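Side-chain contact in Bak protein (Grouper iridovirus, PDB 5VMN), which inhibits apoptosis of the infected host cell as a viral Bcl-2 protein that exclusively sequesters the pro-apoptotic protein Bim: residues L98-F101 / F102-D105. Sequence-based numbering, arbitrary orientation.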
ATOM      1  N   LEU A  98       0.399  -2.694   6.976  1.00 29.88           N
ATOM      2  CA  LEU A  98       0.232  -1.579   6.042  1.00 28.27           C
ATOM      3  C   LEU A  98      -0.297  -0.346   6.746  1.00 31.21           C
ATOM      4  O   LEU A  98       0.233   0.760   6.582  1.00 33.38           O
ATOM      5  CB  LEU A  98      -0.734  -1.963   4.930  1.00 38.76           C
ATOM      6  CG  LEU A  98      -0.198  -2.294   3.572  1.00 42.45           C
ATOM      7  CD1 LEU A  98      -1.367  -2.452   2.641  1.00 36.93           C
ATOM      8  CD2 LEU A  98       0.735  -1.246   3.070  1.00 29.37           C
ATOM      9  N   GLU A  99      -1.364  -0.514   7.528  1.00 31.42           N
ATOM     10  CA  GLU A  99      -1.928   0.625   8.239  1.00 36.49           C
ATOM     11  C   GLU A  99      -0.886   1.271   9.139  1.00 38.12           C
ATOM     12  O   GLU A  99      -0.784   2.505   9.197  1.00 35.92           O
ATOM     13  CB  GLU A  99      -3.145   0.181   9.045  1.00 41.10           C
ATOM     14  CG  GLU A  99      -4.299  -0.275   8.165  1.00 42.75           C
ATOM     15  CD  GLU A  99      -5.354  -1.077   8.909  1.00 64.74           C
ATOM     16  OE1 GLU A  99      -5.024  -1.721   9.924  1.00 60.02           O
ATOM     17  OE2 GLU A  99      -6.520  -1.070   8.471  1.00 73.29           O
ATOM     18  N   ARG A 100      -0.088   0.453   9.838  1.00 35.58           N
ATOM     19  CA  ARG A 100       0.927   0.988  10.732  1.00 37.47           C
ATOM     20  C   ARG A 100       1.930   1.837   9.961  1.00 34.45           C
ATOM     21  O   ARG A 100       2.350   2.902  10.437  1.00 37.33           O
ATOM     22  CB  ARG A 100       1.622  -0.172  11.474  1.00 45.95           C
ATOM     23  CG  ARG A 100       2.078   0.091  12.898  1.00 65.95           C
ATOM     24  CD  ARG A 100       2.170  -1.220  13.713  1.00 57.77           C
ATOM     25  NE  ARG A 100       2.854  -2.266  12.949  1.00 73.92           N
ATOM     26  CZ  ARG A 100       2.421  -3.519  12.770  1.00 72.57           C
ATOM     27  NH1 ARG A 100       1.285  -3.952  13.310  1.00 73.20           N
ATOM     28  NH2 ARG A 100       3.147  -4.353  12.038  1.00 69.55           N
ATOM     29  N   PHE A 101       2.319   1.392   8.763  1.00 30.30           N
ATOM     30  CA  PHE A 101       3.263   2.172   7.974  1.00 28.09           C
ATOM     31  C   PHE A 101       2.685   3.541   7.649  1.00 31.75           C
ATOM     32  O   PHE A 101       3.364   4.564   7.795  1.00 30.62           O
ATOM     33  CB  PHE A 101       3.628   1.447   6.676  1.00 27.32           C
ATOM     34  CG  PHE A 101       4.449   2.291   5.736  1.00 26.59           C
ATOM     35  CD1 PHE A 101       5.783   2.533   6.011  1.00 27.66           C
ATOM     36  CD2 PHE A 101       3.877   2.893   4.632  1.00 27.18           C
ATOM     37  CE1 PHE A 101       6.545   3.318   5.188  1.00 29.28           C
ATOM     38  CE2 PHE A 101       4.640   3.679   3.784  1.00 27.00           C
ATOM     39  CZ  PHE A 101       5.980   3.896   4.070  1.00 24.77           C
ATOM     40  N   PHE A 102       1.439   3.577   7.176  1.00 31.02           N
ATOM     41  CA  PHE A 102       0.884   4.835   6.685  1.00 30.65           C
ATOM     42  C   PHE A 102       0.487   5.764   7.822  1.00 37.05           C
ATOM     43  O   PHE A 102       0.347   6.972   7.606  1.00 37.06           O
ATOM     44  CB  PHE A 102      -0.313   4.570   5.763  1.00 28.00           C
ATOM     45  CG  PHE A 102       0.091   4.094   4.394  1.00 26.42           C
ATOM     46  CD1 PHE A 102       0.687   4.963   3.493  1.00 26.38           C
ATOM     47  CD2 PHE A 102      -0.079   2.783   4.027  1.00 28.30           C
ATOM     48  CE1 PHE A 102       1.095   4.532   2.258  1.00 29.60           C
ATOM     49  CE2 PHE A 102       0.299   2.351   2.775  1.00 27.91           C
ATOM     50  CZ  PHE A 102       0.921   3.219   1.893  1.00 29.05           C
ATOM     51  N   ARG A 103       0.340   5.246   9.034  1.00 34.44           N
ATOM     52  CA  ARG A 103       0.031   6.109  10.174  1.00 35.83           C
ATOM     53  C   ARG A 103       1.262   6.771  10.777  1.00 35.98           C
ATOM     54  O   ARG A 103       1.122   7.651  11.628  1.00 37.28           O
ATOM     55  CB  ARG A 103      -0.698   5.310  11.250  1.00 43.04           C
ATOM     56  CG  ARG A 103      -2.107   4.893  10.839  1.00 54.92           C
ATOM     57  CD  ARG A 103      -2.924   4.409  12.037  1.00 62.59           C
ATOM     58  NE  ARG A 103      -2.187   3.440  12.857  1.00 74.53           N
ATOM     59  CZ  ARG A 103      -2.401   2.123  12.877  1.00 61.85           C
ATOM     60  NH1 ARG A 103      -3.349   1.567  12.123  1.00 70.02           N
ATOM     61  NH2 ARG A 103      -1.658   1.353  13.657  1.00 60.22           N
ATOM     62  N   GLN A 104       2.460   6.381  10.375  1.00 36.12           N
ATOM     63  CA  GLN A 104       3.647   7.087  10.828  1.00 35.80           C
ATOM     64  C   GLN A 104       3.577   8.547  10.415  1.00 37.23           C
ATOM     65  O   GLN A 104       3.165   8.876   9.295  1.00 36.08           O
ATOM     66  CB  GLN A 104       4.902   6.453  10.241  1.00 36.12           C
ATOM     67  CG  GLN A 104       5.158   5.028  10.712  1.00 32.77           C
ATOM     68  CD  GLN A 104       6.433   4.436  10.118  1.00 34.51           C
ATOM     69  OE1 GLN A 104       7.371   4.108  10.834  1.00 37.99           O
ATOM     70  NE2 GLN A 104       6.457   4.288   8.810  1.00 33.06           N
ATOM     71  N   ASP A 105       4.002   9.426  11.327  1.00 39.88           N
ATOM     72  CA  ASP A 105       3.784  10.858  11.135  1.00 45.64           C
ATOM     73  C   ASP A 105       4.398  11.346   9.820  1.00 42.73           C
ATOM     74  O   ASP A 105       3.776  12.123   9.082  1.00 41.67           O
ATOM     75  CB  ASP A 105       4.356  11.628  12.327  1.00 54.65           C
ATOM     76  CG  ASP A 105       3.445  11.579  13.560  1.00 56.12           C
ATOM     77  OD1 ASP A 105       2.293  11.104  13.446  1.00 56.43           O
ATOM     78  OD2 ASP A 105       3.883  12.022  14.649  1.00 60.95           O
TER
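F101 O takes two bonds from Q104 where helix 88-103 runs out, a worked example of how a helix end supplies acceptors for its last N-H groups. Two regular bonds precede it: F102 N donates to L98 O, and R103 N to E99 O at 3.0 Å. R100 O then receives only weak bonds, from Q104 N (3.5 Å) and R103 N. As the chain tightens, the better bond of Q104 N goes three residues back, to F101 O (3.3 Å, 152° at the hydrogen), coming from above the carbonyl plane. Q104 NE2 instead lies in that plane, on a lone pair of F101 O, 3.3 Å away. With CG beside its own backbone N (chi1 -65°), the extended Q104 chain folds back along the turn, and NE2 also nears F101 CD1. N58 OD1 accepts a further bond from Q104 NE2, so Q104, at the N-cap position of helix 105-113, links both helix ends to helix 53-60.

On the buried side, F101 presents its ring edge to the face of F102, planes at 78°, with CD2 over the ring centre. L98 CD2 lies against F102 CE2 (3.6 Å), and F11 and W117 also pack on F102. R103 lays its guanidinium over the backbone of E99 and R100; its NH1 stays 4.3 Å from E99 OE1, too far for a salt bridge. Backbone and side-chain amide bonds therefore close the helix, while apolar rings seat it in the Bcl-2 helical bundle.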